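Side-chain contacts in caspase Nc (Drosophila melanogaster, PDB 2FP3), which is an initiator caspase, a cysteine endopeptidase that works in the caspase cascade driving apoptosis in the fly: residues V63-N68 / K113-V118; I69-Y72 / R77-I80; M132-H137 / E145-R150; L234-N239 / S253-K258. The protein carries 2 engineered substitutions. One frame throughout, in Å; residues are numbered along the deposited sequence.

How the contacts relate
All four contacts belong to the caspase domain. Contacts 1, 3 and 4 reach one mixed beta sheet: strand 62-68 pairs with strand 130-139, and strand 233-237 lies further across, beyond strand 177-181. The centres of contacts 1 and 3 are about 13 Å apart, as are those of contacts 3 and 4. Contact 2 sits in the loop between strand 62-68 and helix 82-95, its segments falling between the two of contact 1; contacts 3 and 4 follow in series. Contacts 2 and 3, whose centres are about 11 Å apart, meet directly around the probable catalytic His137, whereas contacts 1 and 4 join strands of the sheet to helices on opposite faces.

Contact 1: V63-N68 / K113-V118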
loop_
_atom_site.group_PDB
_atom_site.type_symbol
_atom_site.label_atom_id
_atom_site.label_comp_id
_atom_site.label_asym_id
_atom_site.label_seq_id
_atom_site.Cartn_x
_atom_site.Cartn_y
_atom_site.Cartn_z
ATOM N N VAL A 63 6.020 7.663 4.788
ATOM C CA VAL A 63 5.461 8.427 3.683
ATOM C C VAL A 63 4.519 7.502 2.915
ATOM O O VAL A 63 4.881 6.372 2.567
ATOM C CB VAL A 63 6.551 8.922 2.697
ATOM C CG1 VAL A 63 5.891 9.424 1.417
ATOM C CG2 VAL A 63 7.389 10.054 3.326
ATOM N N LEU A 64 3.309 7.982 2.665
ATOM C CA LEU A 64 2.327 7.216 1.918
ATOM C C LEU A 64 2.013 7.911 0.605
ATOM O O LEU A 64 1.658 9.092 0.581
ATOM C CB LEU A 64 1.016 7.067 2.704
ATOM C CG LEU A 64 -0.179 6.662 1.823
ATOM C CD1 LEU A 64 0.061 5.271 1.275
ATOM C CD2 LEU A 64 -1.487 6.699 2.618
ATOM N N LEU A 65 2.163 7.183 -0.490
ATOM C CA LEU A 65 1.825 7.722 -1.800
ATOM C C LEU A 65 0.529 7.005 -2.136
ATOM O O LEU A 65 0.534 5.795 -2.372
ATOM C CB LEU A 65 2.887 7.376 -2.847
ATOM C CG LEU A 65 2.428 7.656 -4.289
ATOM C CD1 LEU A 65 2.139 9.147 -4.450
ATOM C CD2 LEU A 65 3.494 7.206 -5.278
ATOM N N MET A 66 -0.582 7.735 -2.126
ATOM C CA MET A 66 -1.868 7.127 -2.425
ATOM C C MET A 66 -2.420 7.627 -3.746
ATOM O O MET A 66 -2.652 8.820 -3.913
ATOM C CB MET A 66 -2.879 7.427 -1.328
ATOM C CG MET A 66 -3.983 6.395 -1.260
ATOM S SD MET A 66 -5.576 7.073 -0.828
ATOM C CE MET A 66 -5.301 7.580 0.835
ATOM N N VAL A 67 -2.626 6.716 -4.687
ATOM C CA VAL A 67 -3.162 7.081 -5.990
ATOM C C VAL A 67 -4.450 6.292 -6.262
ATOM O O VAL A 67 -4.414 5.089 -6.511
ATOM C CB VAL A 67 -2.127 6.803 -7.094
ATOM C CG1 VAL A 67 -2.742 7.036 -8.462
ATOM C CG2 VAL A 67 -0.906 7.690 -6.889
ATOM N N ASN A 68 -5.585 6.978 -6.195
ATOM C CA ASN A 68 -6.885 6.353 -6.419
ATOM C C ASN A 68 -7.482 6.835 -7.748
ATOM O O ASN A 68 -8.073 7.915 -7.815
ATOM C CB ASN A 68 -7.834 6.709 -5.267
ATOM C CG ASN A 68 -8.963 5.704 -5.101
ATOM O OD1 ASN A 68 -9.196 4.862 -5.968
ATOM N ND2 ASN A 68 -9.675 5.796 -3.982
ATOM N N LYS A 113 5.683 10.575 -12.991
ATOM C CA LYS A 113 6.347 11.813 -12.647
ATOM C C LYS A 113 6.132 12.038 -11.155
ATOM O O LYS A 113 7.058 12.431 -10.445
ATOM C CB LYS A 113 5.787 12.984 -13.460
ATOM C CG LYS A 113 6.569 14.280 -13.267
ATOM C CD LYS A 113 6.160 15.357 -14.263
ATOM C CE LYS A 113 6.992 16.624 -14.075
ATOM N NZ LYS A 113 6.714 17.650 -15.121
ATOM N N LEU A 114 4.915 11.775 -10.685
ATOM C CA LEU A 114 4.588 11.930 -9.269
ATOM C C LEU A 114 5.466 11.003 -8.443
ATOM O O LEU A 114 6.051 11.401 -7.443
ATOM C CB LEU A 114 3.134 11.542 -8.993
ATOM C CG LEU A 114 1.992 12.300 -9.652
ATOM C CD1 LEU A 114 0.683 11.702 -9.157
ATOM C CD2 LEU A 114 2.075 13.790 -9.321
ATOM N N LEU A 115 5.521 9.750 -8.878
ATOM C CA LEU A 115 6.286 8.721 -8.204
ATOM C C LEU A 115 7.726 9.151 -8.003
ATOM O O LEU A 115 8.259 9.077 -6.890
ATOM C CB LEU A 115 6.217 7.420 -9.007
ATOM C CG LEU A 115 7.015 6.214 -8.515
ATOM C CD1 LEU A 115 6.688 5.895 -7.062
ATOM C CD2 LEU A 115 6.684 5.033 -9.407
ATOM N N THR A 116 8.343 9.618 -9.082
ATOM C CA THR A 116 9.730 10.060 -9.036
ATOM C C THR A 116 9.913 11.256 -8.115
ATOM O O THR A 116 10.887 11.332 -7.366
ATOM C CB THR A 116 10.225 10.446 -10.433
ATOM O OG1 THR A 116 10.005 9.352 -11.334
ATOM C CG2 THR A 116 11.700 10.789 -10.390
ATOM N N MET A 117 8.975 12.190 -8.187
ATOM C CA MET A 117 9.014 13.397 -7.378
ATOM C C MET A 117 8.930 13.019 -5.892
ATOM O O MET A 117 9.588 13.606 -5.024
ATOM C CB MET A 117 7.826 14.279 -7.759
ATOM C CG MET A 117 8.091 15.770 -7.754
ATOM S SD MET A 117 6.588 16.691 -8.190
ATOM C CE MET A 117 6.421 16.291 -9.939
ATOM N N VAL A 118 8.105 12.026 -5.607
ATOM C CA VAL A 118 7.921 11.583 -4.246
ATOM C C VAL A 118 9.130 10.816 -3.730
ATOM O O VAL A 118 9.663 11.149 -2.669
ATOM C CB VAL A 118 6.638 10.740 -4.130
ATOM C CG1 VAL A 118 6.588 10.030 -2.788
ATOM C CG2 VAL A 118 5.422 11.659 -4.291
#
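No ring, amide or guanidinium presents a face or an edge where Leu65 meets Leu115 and Val118; the contact is made by branched aliphatic groups alone. Leu65 is its hub, with one methyl for each partner. CD2 of Leu65 touches CD1 of Leu115 at 3.9 Å, the two side chains crossing at about a right angle, while CD1 of Leu65 reaches CG2 of Val118 at 4.1 Å from an oblique direction. With CG of Leu65 turned to the far side from N (chi1 167°), one methyl is directed at each partner. Val63, two residues earlier and on the same face of the strand, adds a looser contact, its CG1 lying 4.3 Å from CG1 of Val118. Here the helix 108-119 packs on the open-sheet core of the caspase fold: it belongs to the crossover from strand 98-103 to strand 130-139 and passes over strand 62-68, which lies between them. The strand and helix segments run almost exactly antiparallel (173°), their axes 10.4 Å apart at the closest, a separation that medium-sized aliphatic side chains can fill. Val63, beta-branched, suits the strand, the compact Val118 lets the helix come close, and leucine supplies the reach across the gap. Leu64 and Met66 pack against helix 82-95 on the other face of the sheet, while Tyr103 of strand 98-103 touches both Leu65 and Leu114.

Contact 2: I69-Y72 / R77-I80; sequences IMDY and RRRI
Arg79 folds its side chain back on the loop and brings NH1 to 2.4 Å from Ile69 O, very short for a hydrogen bond and strongly bent (126° at the hydrogen), so the modelled detail is doubtful. The carbonyl oxygen lies at the edge of the guanidinium, near its plane. A bend at chi3 (50°) turns the group toward this oxygen. Asn68 OD1 is a second acceptor for NH1, and Phe183 adds a cation-pi contact. Arginine suits the place because its several N-H groups can serve backbone and side-chain acceptors together. Tyr72 turns its ring toward the 77-80 segment, with CD1 of Tyr72 3.8 Å from Arg77 O. Its hydroxyl lies 4.2 Å from Arg79 CD, measured from Tyr72 OH, and bonds to Thr136. Both segments belong to the irregular loop between the first core strand, 62-68, and helix 82-95, which in caspases borders the active site. Arg77 O accepts a bond from NE2 of His137, the probable catalytic histidine, a backbone support familiar from other caspases, and the Tyr72 ring meets that imidazole. The guanidinium of Arg77 forms a salt bridge with Glu148. On the outer side of the loop Arg78 runs extended beside Asp71, pointing the same way. CG of Arg78 is 3.9 Å from Met70 O, but Asp71 OD2 and Arg78 NE stay 4.7 Å apart, a distance at which the opposite charges may still attract weakly. Arg79 itself sits at the centre of an inverse gamma turn.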
loop_
_atom_site.group_PDB
_atom_site.type_symbol
_atom_site.label_atom_id
_atom_site.label_comp_id
_atom_site.label_asym_id
_atom_site.label_seq_id
_atom_site.Cartn_x
_atom_site.Cartn_y
_atom_site.Cartn_z
ATOM N N ILE A 69 -7.314 6.038 -8.799
ATOM C CA ILE A 69 -7.838 6.369 -10.127
ATOM C C ILE A 69 -9.280 5.869 -10.213
ATOM O O ILE A 69 -9.544 4.685 -9.992
ATOM C CB ILE A 69 -7.011 5.680 -11.232
ATOM C CG1 ILE A 69 -5.535 6.055 -11.084
ATOM C CG2 ILE A 69 -7.529 6.077 -12.603
ATOM C CD1 ILE A 69 -4.630 5.377 -12.086
ATOM N N MET A 70 -10.218 6.749 -10.540
ATOM C CA MET A 70 -11.605 6.314 -10.602
ATOM C C MET A 70 -12.404 6.745 -11.820
ATOM O O MET A 70 -13.621 6.595 -11.845
ATOM C CB MET A 70 -12.329 6.742 -9.328
ATOM C CG MET A 70 -12.176 8.207 -8.994
ATOM S SD MET A 70 -12.810 8.544 -7.350
ATOM C CE MET A 70 -14.577 8.554 -7.680
ATOM N N ASP A 71 -11.724 7.267 -12.833
ATOM C CA ASP A 71 -12.403 7.694 -14.051
ATOM C C ASP A 71 -11.669 7.177 -15.276
ATOM O O ASP A 71 -10.449 7.306 -15.387
ATOM C CB ASP A 71 -12.510 9.220 -14.104
ATOM C CG ASP A 71 -13.611 9.761 -13.203
ATOM O OD1 ASP A 71 -13.684 10.996 -13.036
ATOM O OD2 ASP A 71 -14.409 8.961 -12.669
ATOM N N TYR A 72 -12.426 6.593 -16.197
ATOM C CA TYR A 72 -11.856 6.026 -17.409
ATOM C C TYR A 72 -12.617 6.486 -18.659
ATOM O O TYR A 72 -13.600 7.224 -18.545
ATOM C CB TYR A 72 -11.868 4.500 -17.277
ATOM C CG TYR A 72 -11.124 4.024 -16.050
ATOM C CD1 TYR A 72 -11.756 3.951 -14.807
ATOM C CD2 TYR A 72 -9.762 3.719 -16.115
ATOM C CE1 TYR A 72 -11.047 3.591 -13.659
ATOM C CE2 TYR A 72 -9.046 3.358 -14.976
ATOM C CZ TYR A 72 -9.691 3.298 -13.754
ATOM O OH TYR A 72 -8.977 2.954 -12.629
ATOM N N ARG A 77 -16.856 2.248 -16.446
ATOM C CA ARG A 77 -15.973 1.562 -15.513
ATOM C C ARG A 77 -15.722 2.416 -14.276
ATOM O O ARG A 77 -14.848 2.110 -13.465
ATOM C CB ARG A 77 -14.639 1.236 -16.186
ATOM C CG ARG A 77 -14.769 0.509 -17.512
ATOM C CD ARG A 77 -13.449 -0.117 -17.924
ATOM N NE ARG A 77 -13.071 -1.201 -17.022
ATOM C CZ ARG A 77 -11.978 -1.946 -17.163
ATOM N NH1 ARG A 77 -11.148 -1.723 -18.173
ATOM N NH2 ARG A 77 -11.719 -2.918 -16.296
ATOM N N ARG A 78 -16.495 3.489 -14.136
ATOM C CA ARG A 78 -16.361 4.390 -13.000
ATOM C C ARG A 78 -16.428 3.631 -11.678
ATOM O O ARG A 78 -17.486 3.140 -11.292
ATOM C CB ARG A 78 -17.466 5.445 -13.037
ATOM C CG ARG A 78 -17.471 6.372 -11.836
ATOM C CD ARG A 78 -18.630 7.347 -11.902
ATOM N NE ARG A 78 -18.673 8.224 -10.738
ATOM C CZ ARG A 78 -19.588 9.169 -10.552
ATOM N NH1 ARG A 78 -20.538 9.360 -11.456
ATOM N NH2 ARG A 78 -19.552 9.924 -9.463
ATOM N N ARG A 79 -15.294 3.544 -10.987
ATOM C CA ARG A 79 -15.225 2.850 -9.705
ATOM C C ARG A 79 -15.942 3.632 -8.609
ATOM O O ARG A 79 -15.320 4.402 -7.877
ATOM C CB ARG A 79 -13.765 2.629 -9.298
ATOM C CG ARG A 79 -13.041 1.557 -10.099
ATOM C CD ARG A 79 -11.574 1.459 -9.693
ATOM N NE ARG A 79 -11.421 1.367 -8.243
ATOM C CZ ARG A 79 -10.694 2.211 -7.517
ATOM N NH1 ARG A 79 -10.047 3.206 -8.107
ATOM N NH2 ARG A 79 -10.632 2.074 -6.199
ATOM N N ILE A 80 -17.252 3.431 -8.501
ATOM C CA ILE A 80 -18.045 4.120 -7.492
ATOM C C ILE A 80 -17.796 3.503 -6.120
ATOM O O ILE A 80 -17.868 2.286 -5.953
ATOM C CB ILE A 80 -19.553 4.054 -7.828
ATOM C CG1 ILE A 80 -19.817 4.800 -9.140
ATOM C CG2 ILE A 80 -20.373 4.655 -6.689
ATOM C CD1 ILE A 80 -21.273 4.843 -9.551
#

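Contact 3: M132-H137 / E145-R150; sequences MVLMTH and EKVEFR. Engineered in segment 145-150: Arg150 (natural residue Cys).
The backbones of 134-137 and 146-149 meet at a steep angle, about 100° between their directions, and Glu148 N joins them by giving a hydrogen bond of 3.0 Å to His137 O. A second bond runs the other way: Thr136 OG1 donates to Glu148 O at 2.7 Å, its oxygen placed above the carbonyl plane and not in it. The hydroxyl is extended from the backbone nitrogen (chi1 -179°), which carries it across to the other strand of the hairpin; it also bonds to Tyr72 OH. A short polar side chain that can give and accept fits this buried spot well. Nearer the core the contact turns apolar, CD2 of Leu134 meeting CG1 of Val147 tip to tip at 3.8 Å. On the more open side the Glu148 side chain, stretched beyond CG, lays OE2 3.6 Å from CB of His137. That carboxylate has its salt bridge with Arg77, while His137 ND1 is 5.5 Å from Glu148 OE2, too far for direct contact. NE2 of His137 gives its hydrogen bond to Arg77 O. The hairpin therefore places Glu148 against the histidine that is probably catalytic, and its OE2 bridges from His137 CB to Arg77, the residue whose carbonyl takes the bond from the imidazole. Strand 130-139 lies between strands 62-68 and 177-181 in the sheet, strand 146-148 pairs onward with 154-156, and Ile160 of helix 157-162 packs against both Leu134 and Val147.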
loop_
_atom_site.group_PDB
_atom_site.type_symbol
_atom_site.label_atom_id
_atom_site.label_comp_id
_atom_site.label_asym_id
_atom_site.label_seq_id
_atom_site.Cartn_x
_atom_site.Cartn_y
_atom_site.Cartn_z
ATOM N N MET A 132 3.103 2.678 -0.748
ATOM C CA MET A 132 2.380 3.238 -1.882
ATOM C C MET A 132 1.141 2.380 -2.079
ATOM O O MET A 132 1.211 1.150 -1.992
ATOM C CB MET A 132 3.220 3.215 -3.169
ATOM C CG MET A 132 2.427 3.671 -4.416
ATOM S SD MET A 132 3.235 3.417 -6.040
ATOM C CE MET A 132 3.142 1.645 -6.207
ATOM N N VAL A 133 0.000 3.023 -2.298
ATOM C CA VAL A 133 -1.221 2.283 -2.552
ATOM C C VAL A 133 -1.800 2.810 -3.852
ATOM O O VAL A 133 -2.220 3.966 -3.934
ATOM C CB VAL A 133 -2.268 2.442 -1.431
ATOM C CG1 VAL A 133 -3.491 1.602 -1.759
ATOM C CG2 VAL A 133 -1.687 1.992 -0.097
ATOM N N LEU A 134 -1.783 1.962 -4.874
ATOM C CA LEU A 134 -2.310 2.323 -6.179
ATOM C C LEU A 134 -3.611 1.572 -6.376
ATOM O O LEU A 134 -3.635 0.341 -6.376
ATOM C CB LEU A 134 -1.322 1.954 -7.287
ATOM C CG LEU A 134 -1.800 2.138 -8.734
ATOM C CD1 LEU A 134 -2.155 3.602 -8.982
ATOM C CD2 LEU A 134 -0.715 1.686 -9.696
ATOM N N MET A 135 -4.697 2.315 -6.527
ATOM C CA MET A 135 -6.002 1.705 -6.725
ATOM C C MET A 135 -6.546 2.050 -8.098
ATOM O O MET A 135 -6.893 3.196 -8.368
ATOM C CB MET A 135 -6.959 2.174 -5.631
ATOM C CG MET A 135 -6.507 1.729 -4.264
ATOM S SD MET A 135 -7.341 2.552 -2.929
ATOM C CE MET A 135 -6.612 4.210 -3.059
ATOM N N THR A 136 -6.602 1.042 -8.963
ATOM C CA THR A 136 -7.098 1.204 -10.325
ATOM C C THR A 136 -7.539 -0.159 -10.867
ATOM O O THR A 136 -7.727 -1.104 -10.106
ATOM C CB THR A 136 -5.996 1.764 -11.233
ATOM O OG1 THR A 136 -6.498 1.929 -12.565
ATOM C CG2 THR A 136 -4.818 0.813 -11.257
ATOM N N HIS A 137 -7.711 -0.252 -12.181
ATOM C CA HIS A 137 -8.104 -1.503 -12.816
ATOM C C HIS A 137 -6.847 -2.196 -13.340
ATOM O O HIS A 137 -5.909 -1.537 -13.795
ATOM C CB HIS A 137 -9.066 -1.238 -13.977
ATOM C CG HIS A 137 -10.401 -0.709 -13.552
ATOM N ND1 HIS A 137 -11.165 -1.312 -12.576
ATOM C CD2 HIS A 137 -11.129 0.341 -14.001
ATOM C CE1 HIS A 137 -12.306 -0.659 -12.444
ATOM N NE2 HIS A 137 -12.309 0.349 -13.297
ATOM N N GLU A 145 1.349 -8.572 -16.535
ATOM C CA GLU A 145 0.342 -7.911 -15.721
ATOM C C GLU A 145 0.436 -6.411 -15.995
ATOM O O GLU A 145 1.523 -5.830 -15.959
ATOM C CB GLU A 145 0.609 -8.221 -14.249
ATOM C CG GLU A 145 -0.408 -7.685 -13.267
ATOM C CD GLU A 145 -0.292 -8.365 -11.914
ATOM O OE1 GLU A 145 0.847 -8.508 -11.417
ATOM O OE2 GLU A 145 -1.335 -8.757 -11.346
ATOM N N LYS A 146 -0.704 -5.789 -16.281
ATOM C CA LYS A 146 -0.735 -4.366 -16.588
ATOM C C LYS A 146 -1.630 -3.552 -15.656
ATOM O O LYS A 146 -2.450 -4.100 -14.922
ATOM C CB LYS A 146 -1.183 -4.161 -18.038
ATOM C CG LYS A 146 -0.274 -4.822 -19.070
ATOM C CD LYS A 146 -0.771 -4.574 -20.488
ATOM C CE LYS A 146 0.143 -5.216 -21.522
ATOM N NZ LYS A 146 -0.350 -4.985 -22.909
ATOM N N VAL A 147 -1.466 -2.233 -15.702
ATOM C CA VAL A 147 -2.246 -1.332 -14.865
ATOM C C VAL A 147 -2.789 -0.181 -15.705
ATOM O O VAL A 147 -2.060 0.412 -16.495
ATOM C CB VAL A 147 -1.376 -0.768 -13.709
ATOM C CG1 VAL A 147 -2.154 0.239 -12.904
ATOM C CG2 VAL A 147 -0.915 -1.898 -12.810
ATOM N N GLU A 148 -4.074 0.123 -15.531
ATOM C CA GLU A 148 -4.736 1.206 -16.266
ATOM C C GLU A 148 -4.677 2.544 -15.545
ATOM O O GLU A 148 -4.591 2.599 -14.315
ATOM C CB GLU A 148 -6.217 0.903 -16.478
ATOM C CG GLU A 148 -6.585 0.021 -17.634
ATOM C CD GLU A 148 -8.065 0.128 -17.937
ATOM O OE1 GLU A 148 -8.467 1.113 -18.592
ATOM O OE2 GLU A 148 -8.826 -0.757 -17.498
ATOM N N PHE A 149 -4.766 3.620 -16.321
ATOM C CA PHE A 149 -4.774 4.967 -15.771
ATOM C C PHE A 149 -5.973 5.723 -16.350
ATOM O O PHE A 149 -6.741 5.164 -17.132
ATOM C CB PHE A 149 -3.467 5.702 -16.102
ATOM C CG PHE A 149 -2.251 5.094 -15.456
ATOM C CD1 PHE A 149 -1.468 4.168 -16.140
ATOM C CD2 PHE A 149 -1.908 5.421 -14.148
ATOM C CE1 PHE A 149 -0.366 3.576 -15.532
ATOM C CE2 PHE A 149 -0.809 4.830 -13.531
ATOM C CZ PHE A 149 -0.037 3.907 -14.224
ATOM N N ARG A 150 -6.127 6.983 -15.952
ATOM C CA ARG A 150 -7.223 7.841 -16.408
ATOM C C ARG A 150 -7.412 7.843 -17.929
ATOM O O ARG A 150 -8.523 7.673 -18.430
ATOM C CB ARG A 150 -6.975 9.276 -15.933
ATOM C CG ARG A 150 -7.953 10.300 -16.481
ATOM C CD ARG A 150 -7.213 11.501 -17.027
ATOM N NE ARG A 150 -8.088 12.661 -17.162
ATOM C CZ ARG A 150 -7.669 13.878 -17.500
ATOM N NH1 ARG A 150 -6.381 14.103 -17.743
ATOM N NH2 ARG A 150 -8.537 14.876 -17.581
#

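Contact 4: L234-N239 / S253-K258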
loop_
_atom_site.group_PDB
_atom_site.type_symbol
_atom_site.label_atom_id
_atom_site.label_comp_id
_atom_site.label_asym_id
_atom_site.label_seq_id
_atom_site.Cartn_x
_atom_site.Cartn_y
_atom_site.Cartn_z
ATOM N N LEU A 234 7.611 -5.369 0.083
ATOM C CA LEU A 234 6.437 -6.223 0.115
ATOM C C LEU A 234 5.513 -5.733 -0.997
ATOM O O LEU A 234 5.313 -4.518 -1.159
ATOM C CB LEU A 234 5.698 -6.117 1.452
ATOM C CG LEU A 234 6.327 -6.684 2.732
ATOM C CD1 LEU A 234 5.356 -6.446 3.887
ATOM C CD2 LEU A 234 6.620 -8.179 2.580
ATOM N N VAL A 235 4.984 -6.669 -1.783
ATOM C CA VAL A 235 4.047 -6.328 -2.843
ATOM C C VAL A 235 2.761 -7.033 -2.463
ATOM O O VAL A 235 2.694 -8.261 -2.434
ATOM C CB VAL A 235 4.525 -6.806 -4.225
ATOM C CG1 VAL A 235 3.479 -6.456 -5.284
ATOM C CG2 VAL A 235 5.848 -6.135 -4.569
ATOM N N CYS A 236 1.740 -6.242 -2.153
ATOM C CA CYS A 236 0.457 -6.777 -1.716
ATOM C C CYS A 236 -0.612 -6.700 -2.792
ATOM O O CYS A 236 -0.712 -5.707 -3.516
ATOM C CB CYS A 236 0.014 -6.022 -0.465
ATOM S SG CYS A 236 1.366 -5.855 0.726
ATOM N N TYR A 237 -1.405 -7.760 -2.887
ATOM C CA TYR A 237 -2.468 -7.856 -3.877
ATOM C C TYR A 237 -3.760 -8.297 -3.203
ATOM O O TYR A 237 -3.744 -8.799 -2.085
ATOM C CB TYR A 237 -2.138 -8.920 -4.921
ATOM C CG TYR A 237 -0.720 -8.945 -5.433
ATOM C CD1 TYR A 237 -0.299 -8.042 -6.402
ATOM C CD2 TYR A 237 0.186 -9.908 -4.982
ATOM C CE1 TYR A 237 0.990 -8.095 -6.923
ATOM C CE2 TYR A 237 1.479 -9.970 -5.491
ATOM C CZ TYR A 237 1.877 -9.057 -6.467
ATOM O OH TYR A 237 3.149 -9.098 -7.001
ATOM N N ALA A 238 -4.875 -8.118 -3.903
ATOM C CA ALA A 238 -6.180 -8.549 -3.412
ATOM C C ALA A 238 -6.571 -9.666 -4.380
ATOM O O ALA A 238 -7.602 -9.606 -5.049
ATOM C CB ALA A 238 -7.181 -7.408 -3.482
ATOM N N ASN A 239 -5.712 -10.680 -4.440
ATOM C CA ASN A 239 -5.858 -11.829 -5.329
ATOM C C ASN A 239 -7.238 -12.478 -5.409
ATOM O O ASN A 239 -7.573 -13.372 -4.630
ATOM C CB ASN A 239 -4.816 -12.882 -4.958
ATOM C CG ASN A 239 -4.374 -13.702 -6.145
ATOM O OD1 ASN A 239 -3.943 -13.159 -7.164
ATOM N ND2 ASN A 239 -4.467 -15.017 -6.019
ATOM N N SER A 253 -11.639 -3.098 -2.742
ATOM C CA SER A 253 -12.205 -2.168 -1.771
ATOM C C SER A 253 -12.453 -2.891 -0.454
ATOM O O SER A 253 -12.272 -2.319 0.620
ATOM C CB SER A 253 -13.522 -1.582 -2.298
ATOM O OG SER A 253 -13.318 -0.836 -3.490
ATOM N N TRP A 254 -12.866 -4.152 -0.545
ATOM C CA TRP A 254 -13.130 -4.964 0.637
ATOM C C TRP A 254 -11.792 -5.316 1.287
ATOM O O TRP A 254 -11.666 -5.351 2.511
ATOM C CB TRP A 254 -13.883 -6.234 0.240
ATOM C CG TRP A 254 -14.537 -6.908 1.394
ATOM C CD1 TRP A 254 -14.314 -8.179 1.834
ATOM C CD2 TRP A 254 -15.521 -6.345 2.272
ATOM N NE1 TRP A 254 -15.098 -8.446 2.933
ATOM C CE2 TRP A 254 -15.850 -7.338 3.222
ATOM C CE3 TRP A 254 -16.158 -5.099 2.348
ATOM C CZ2 TRP A 254 -16.787 -7.122 4.240
ATOM C CZ3 TRP A 254 -17.091 -4.885 3.361
ATOM C CH2 TRP A 254 -17.396 -5.893 4.291
ATOM N N TYR A 255 -10.796 -5.579 0.445
ATOM C CA TYR A 255 -9.447 -5.883 0.904
ATOM C C TYR A 255 -8.937 -4.668 1.682
ATOM O O TYR A 255 -8.471 -4.785 2.819
ATOM C CB TYR A 255 -8.534 -6.128 -0.297
ATOM C CG TYR A 255 -7.078 -6.248 0.073
ATOM C CD1 TYR A 255 -6.545 -7.465 0.492
ATOM C CD2 TYR A 255 -6.228 -5.145 0.007
ATOM C CE1 TYR A 255 -5.202 -7.586 0.829
ATOM C CE2 TYR A 255 -4.879 -5.255 0.346
ATOM C CZ TYR A 255 -4.373 -6.482 0.751
ATOM O OH TYR A 255 -3.032 -6.621 1.037
ATOM N N ILE A 256 -9.032 -3.499 1.054
ATOM C CA ILE A 256 -8.598 -2.249 1.666
ATOM C C ILE A 256 -9.306 -1.952 2.980
ATOM O O ILE A 256 -8.665 -1.583 3.969
ATOM C CB ILE A 256 -8.822 -1.059 0.723
ATOM C CG1 ILE A 256 -7.793 -1.092 -0.397
ATOM C CG2 ILE A 256 -8.700 0.248 1.486
ATOM C CD1 ILE A 256 -8.024 -0.037 -1.437
ATOM N N GLN A 257 -10.626 -2.102 2.995
ATOM C CA GLN A 257 -11.375 -1.828 4.212
ATOM C C GLN A 257 -10.958 -2.754 5.341
ATOM O O GLN A 257 -10.697 -2.305 6.462
ATOM C CB GLN A 257 -12.880 -1.955 3.954
ATOM C CG GLN A 257 -13.410 -0.922 2.966
ATOM C CD GLN A 257 -13.101 0.506 3.388
ATOM O OE1 GLN A 257 -12.597 1.305 2.593
ATOM N NE2 GLN A 257 -13.404 0.834 4.640
ATOM N N LYS A 258 -10.880 -4.047 5.041
ATOM C CA LYS A 258 -10.501 -5.038 6.033
ATOM C C LYS A 258 -9.084 -4.748 6.517
ATOM O O LYS A 258 -8.757 -4.929 7.698
ATOM C CB LYS A 258 -10.575 -6.440 5.426
ATOM C CG LYS A 258 -10.744 -7.528 6.466
ATOM C CD LYS A 258 -12.032 -7.330 7.262
ATOM C CE LYS A 258 -12.113 -8.297 8.436
ATOM N NZ LYS A 258 -13.364 -8.152 9.232
#
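Tyr255 carries the close-packed half of this contact, pressing its ring against the backbone where strand 233-237 ends. Ala238 CA and Tyr237 C lie over one face of the ring, and the methyl of Ala238, CB, sits 3.7 Å from Tyr255 CB and equally close to CG. The small side chain of Ala238 allows a close backbone approach, its CA lying 6.0 Å from CA of Tyr255. The length of Tyr255 lets its ring run on under the end of the strand, from Ala238 past Tyr237 O, which approaches CE1 of Tyr255 at 3.5 Å, to Cys236, whose CB is 3.4 Å from Tyr255 OH. A chi1 of 171° sets CG of Tyr255 beside the carbonyl carbon, on the far side from N, and the side chain is directed from its helix toward the strand. This is helix-on-sheet packing in the caspase fold. Helix 251-266 lies on the same face as helix 82-95, with Ser253 OG bonded to Asp85, and Tyr255 also covers Met180 on the adjoining strand 177-181. Cys236 points to that interior as well and touches Leu276 of helix 272-284. The side chain of Tyr237 leaves this contact and is held on its far side by Asp299 and Lys161; it passes about 4 Å, nearest atoms, from that of Ala184, which stands at the probable catalytic position and is changed in this structure. The looser side begins at Asn239, exposed and poorly ordered, and includes the partly exposed Trp254, which turns off to Lys286 and His246.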